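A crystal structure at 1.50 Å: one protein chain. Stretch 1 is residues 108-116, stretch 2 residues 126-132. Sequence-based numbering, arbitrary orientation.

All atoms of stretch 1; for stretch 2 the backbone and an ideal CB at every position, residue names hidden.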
# COMPACT_ATOMS: atom_id res chain seq x y z
N GLY A 108 17.99 2.14 17.47
CA GLY A 108 17.45 1.22 18.47
C GLY A 108 16.28 0.39 17.98
O GLY A 108 15.48 -0.09 18.77
N ILE A 109 16.20 0.21 16.66
CA ILE A 109 15.11 -0.56 16.08
C ILE A 109 15.56 -1.99 15.82
O ILE A 109 16.65 -2.22 15.30
CB ILE A 109 14.66 0.07 14.75
CG1 ILE A 109 14.28 1.54 15.00
CG2 ILE A 109 13.49 -0.71 14.16
CD1 ILE A 109 14.10 2.33 13.74
N SER A 110 14.72 -2.95 16.19
CA SER A 110 15.06 -4.35 16.00
C SER A 110 14.85 -4.78 14.55
O SER A 110 13.84 -4.45 13.93
CB SER A 110 14.21 -5.22 16.92
OG SER A 110 14.36 -4.82 18.27
N ILE A 111 15.82 -5.52 14.02
CA ILE A 111 15.74 -6.02 12.66
C ILE A 111 15.05 -7.38 12.67
O ILE A 111 15.57 -8.35 13.22
CB ILE A 111 17.15 -6.17 12.05
CG1 ILE A 111 17.77 -4.78 11.86
CG2 ILE A 111 17.07 -6.92 10.72
CD1 ILE A 111 19.15 -4.79 11.26
N VAL A 112 13.86 -7.45 12.07
CA VAL A 112 13.11 -8.70 12.02
C VAL A 112 13.87 -9.75 11.22
O VAL A 112 14.00 -10.89 11.65
CB VAL A 112 11.72 -8.49 11.40
CG1 VAL A 112 11.00 -9.82 11.27
CG2 VAL A 112 10.91 -7.52 12.25
N GLU A 113 14.35 -9.35 10.05
CA GLU A 113 15.10 -10.24 9.18
C GLU A 113 15.90 -9.42 8.17
O GLU A 113 15.54 -8.27 7.88
CB GLU A 113 14.15 -11.18 8.43
CG GLU A 113 14.86 -12.15 7.50
CD GLU A 113 13.91 -13.17 6.89
OE1 GLU A 113 14.39 -14.02 6.11
OE2 GLU A 113 12.70 -13.12 7.19
N GLY A 114 16.97 -10.00 7.65
CA GLY A 114 17.77 -9.31 6.66
C GLY A 114 19.11 -8.79 7.15
O GLY A 114 19.42 -8.87 8.34
N PRO A 115 19.92 -8.23 6.24
CA PRO A 115 19.59 -8.08 4.82
C PRO A 115 19.53 -9.41 4.07
O PRO A 115 20.38 -10.28 4.25
CB PRO A 115 20.69 -7.16 4.30
CG PRO A 115 21.86 -7.54 5.17
CD PRO A 115 21.24 -7.64 6.54
N VAL A 116 18.50 -9.56 3.24
CA VAL A 116 18.30 -10.78 2.47
C VAL A 116 17.75 -10.45 1.09
O VAL A 116 16.98 -9.50 0.93
CB VAL A 116 17.32 -11.74 3.18
CG1 VAL A 116 17.23 -13.05 2.41
CG2 VAL A 116 17.77 -12.00 4.60
N UNK A 126 17.64 -6.14 -2.22
CA UNK A 126 18.20 -6.59 -0.95
C UNK A 126 17.27 -5.93 0.06
O UNK A 126 17.13 -4.71 0.07
CB UNK A 126 19.67 -6.21 -0.76
N UNK A 127 16.65 -6.74 0.92
CA UNK A 127 15.69 -6.21 1.88
C UNK A 127 16.04 -6.37 3.35
O UNK A 127 16.66 -7.34 3.76
CB UNK A 127 14.34 -6.88 1.64
N UNK A 128 15.60 -5.39 4.13
CA UNK A 128 15.77 -5.40 5.57
C UNK A 128 14.34 -5.20 6.08
O UNK A 128 13.59 -4.39 5.52
CB UNK A 128 16.75 -4.33 6.07
N UNK A 129 13.95 -5.95 7.10
CA UNK A 129 12.60 -5.85 7.65
C UNK A 129 12.56 -5.34 9.07
O UNK A 129 13.35 -5.76 9.92
CB UNK A 129 11.91 -7.22 7.59
N UNK A 130 11.62 -4.43 9.33
CA UNK A 130 11.41 -3.90 10.68
C UNK A 130 9.90 -3.79 10.86
O UNK A 130 9.13 -4.09 9.94
CB UNK A 130 12.11 -2.55 10.89
N UNK A 131 9.47 -3.38 12.04
CA UNK A 131 8.05 -3.22 12.30
C UNK A 131 7.76 -1.84 12.81
O UNK A 131 8.58 -1.25 13.53
CB UNK A 131 7.56 -4.27 13.30
N UNK A 132 6.60 -1.30 12.45
CA UNK A 132 6.25 0.02 12.94
C UNK A 132 5.56 -0.14 14.30
O UNK A 132 5.41 -1.26 14.79
CB UNK A 132 5.35 0.76 11.94

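Position 126 carries extended backbone angles (-107/123), and its CA-to-CB bond points sideways. The ideal CB lies 4.6 Å from Val116 O and 5.2 Å from Pro115 CB, so a flexible apolar chain could reach the proline and a small residue would leave it uncovered. The deposited residue is Met126: its CG packs 3.8 Å from Pro115 CB, and its SD lies 3.5 Å from Val116 C.

At 127 the backbone does most of the work. Its N donates to Val116 O (2.8 Å, 173°) and its O accepts from Val116 N (2.9 Å, 156°), an antiparallel hydrogen-bonded pair. The same O receives a CA-H contact from Pro115 CA at 3.2 Å. The ideal CB, on the same face as the Val116 side chain, is 3.8 Å from Val116 O; these constraints do not select one side chain, and small or beta-branched residues would suit. It is Ser127, whose OG is hydrogen-bonded elsewhere in the structure.

Position 128 points sideways, with its ideal CB 4.5 Å from Glu113 O and 4.9 Å from Pro115 CA. Gly114 has no side chain, and the CG2 of Ile111 offers an apolar surface farther out. A medium or long aliphatic chain is favoured; leucine, isoleucine or methionine are all plausible. Ile128 is deposited, with chi1 t and chi2 p. Its end comes nearer than its CB: CD1 meets Ile111 CG2 at a tight 3.2 Å, Gly114 C at 3.5 Å and Pro115 CD at 4.2 Å.

Position 129 is anchored by its N donating to Glu113 O (2.9 Å, 160°) and its O accepting from Val112 N (2.8 Å, 141°). Its ideal CB is 4.0 Å from Val112 CB, beside the extended Glu113 chain, so a large aliphatic or aromatic residue could cover both. In Tyr129, CB stays 4.0 Å from Val112 CB, while ring atom CD2 lies 4.0 Å from Glu113 CB; Glu113 O sits at the ring edge, near its plane.

At 130 the ideal CB is 4.0 Å from both Ile109 CG2 and Ser110 O, which suggests an aliphatic residue, valine or isoleucine among others. Ile130 places CG2 3.9 Å from Ile109 CG2.

Position 131 points sideways, its ideal CB 4.8 Å from Val112 CG2, leaving room for a long chain. Its N donates to a water (3.0 Å) that in turn donates to Ser110 O (2.7 Å). Arg131 rests CG 3.9 Å from Val112 CG2.

Position 132 points away, beyond reach of stretch 1, which therefore sets no preference; it is Asp132.

Stretch 2, residues 126-132: MSIYIRD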
# COMPACT_ATOMS: atom_id res chain seq x y z
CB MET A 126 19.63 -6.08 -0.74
CG MET A 126 20.33 -6.68 0.50
SD MET A 126 20.54 -8.51 0.45
CE MET A 126 20.85 -8.70 -1.24
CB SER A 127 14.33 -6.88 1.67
OG SER A 127 13.84 -6.69 0.36
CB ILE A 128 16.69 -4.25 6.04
CG1 ILE A 128 17.01 -4.41 7.53
CG2 ILE A 128 16.05 -2.90 5.76
CD1 ILE A 128 17.82 -5.66 7.83
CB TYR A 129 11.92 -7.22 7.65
CG TYR A 129 11.71 -7.88 6.31
CD1 TYR A 129 10.46 -7.84 5.68
CD2 TYR A 129 12.74 -8.59 5.69
CE1 TYR A 129 10.24 -8.51 4.48
CE2 TYR A 129 12.53 -9.26 4.49
CZ TYR A 129 11.28 -9.22 3.89
OH TYR A 129 11.05 -9.91 2.73
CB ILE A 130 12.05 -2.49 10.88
CG1 ILE A 130 11.50 -1.50 9.86
CG2 ILE A 130 13.57 -2.60 10.77
CD1 ILE A 130 12.01 -0.09 10.03
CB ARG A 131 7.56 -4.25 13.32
CG ARG A 131 7.48 -5.66 12.78
CD ARG A 131 6.80 -6.60 13.74
NE ARG A 131 6.92 -7.98 13.27
CZ ARG A 131 6.26 -8.48 12.23
NH1 ARG A 131 5.41 -7.72 11.54
NH2 ARG A 131 6.47 -9.74 11.86
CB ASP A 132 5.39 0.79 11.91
CG ASP A 132 3.95 0.32 11.84
OD1 ASP A 132 3.55 -0.65 12.51
OD2 ASP A 132 3.19 0.97 11.08
O HOH W 1 11.23 -3.90 14.45
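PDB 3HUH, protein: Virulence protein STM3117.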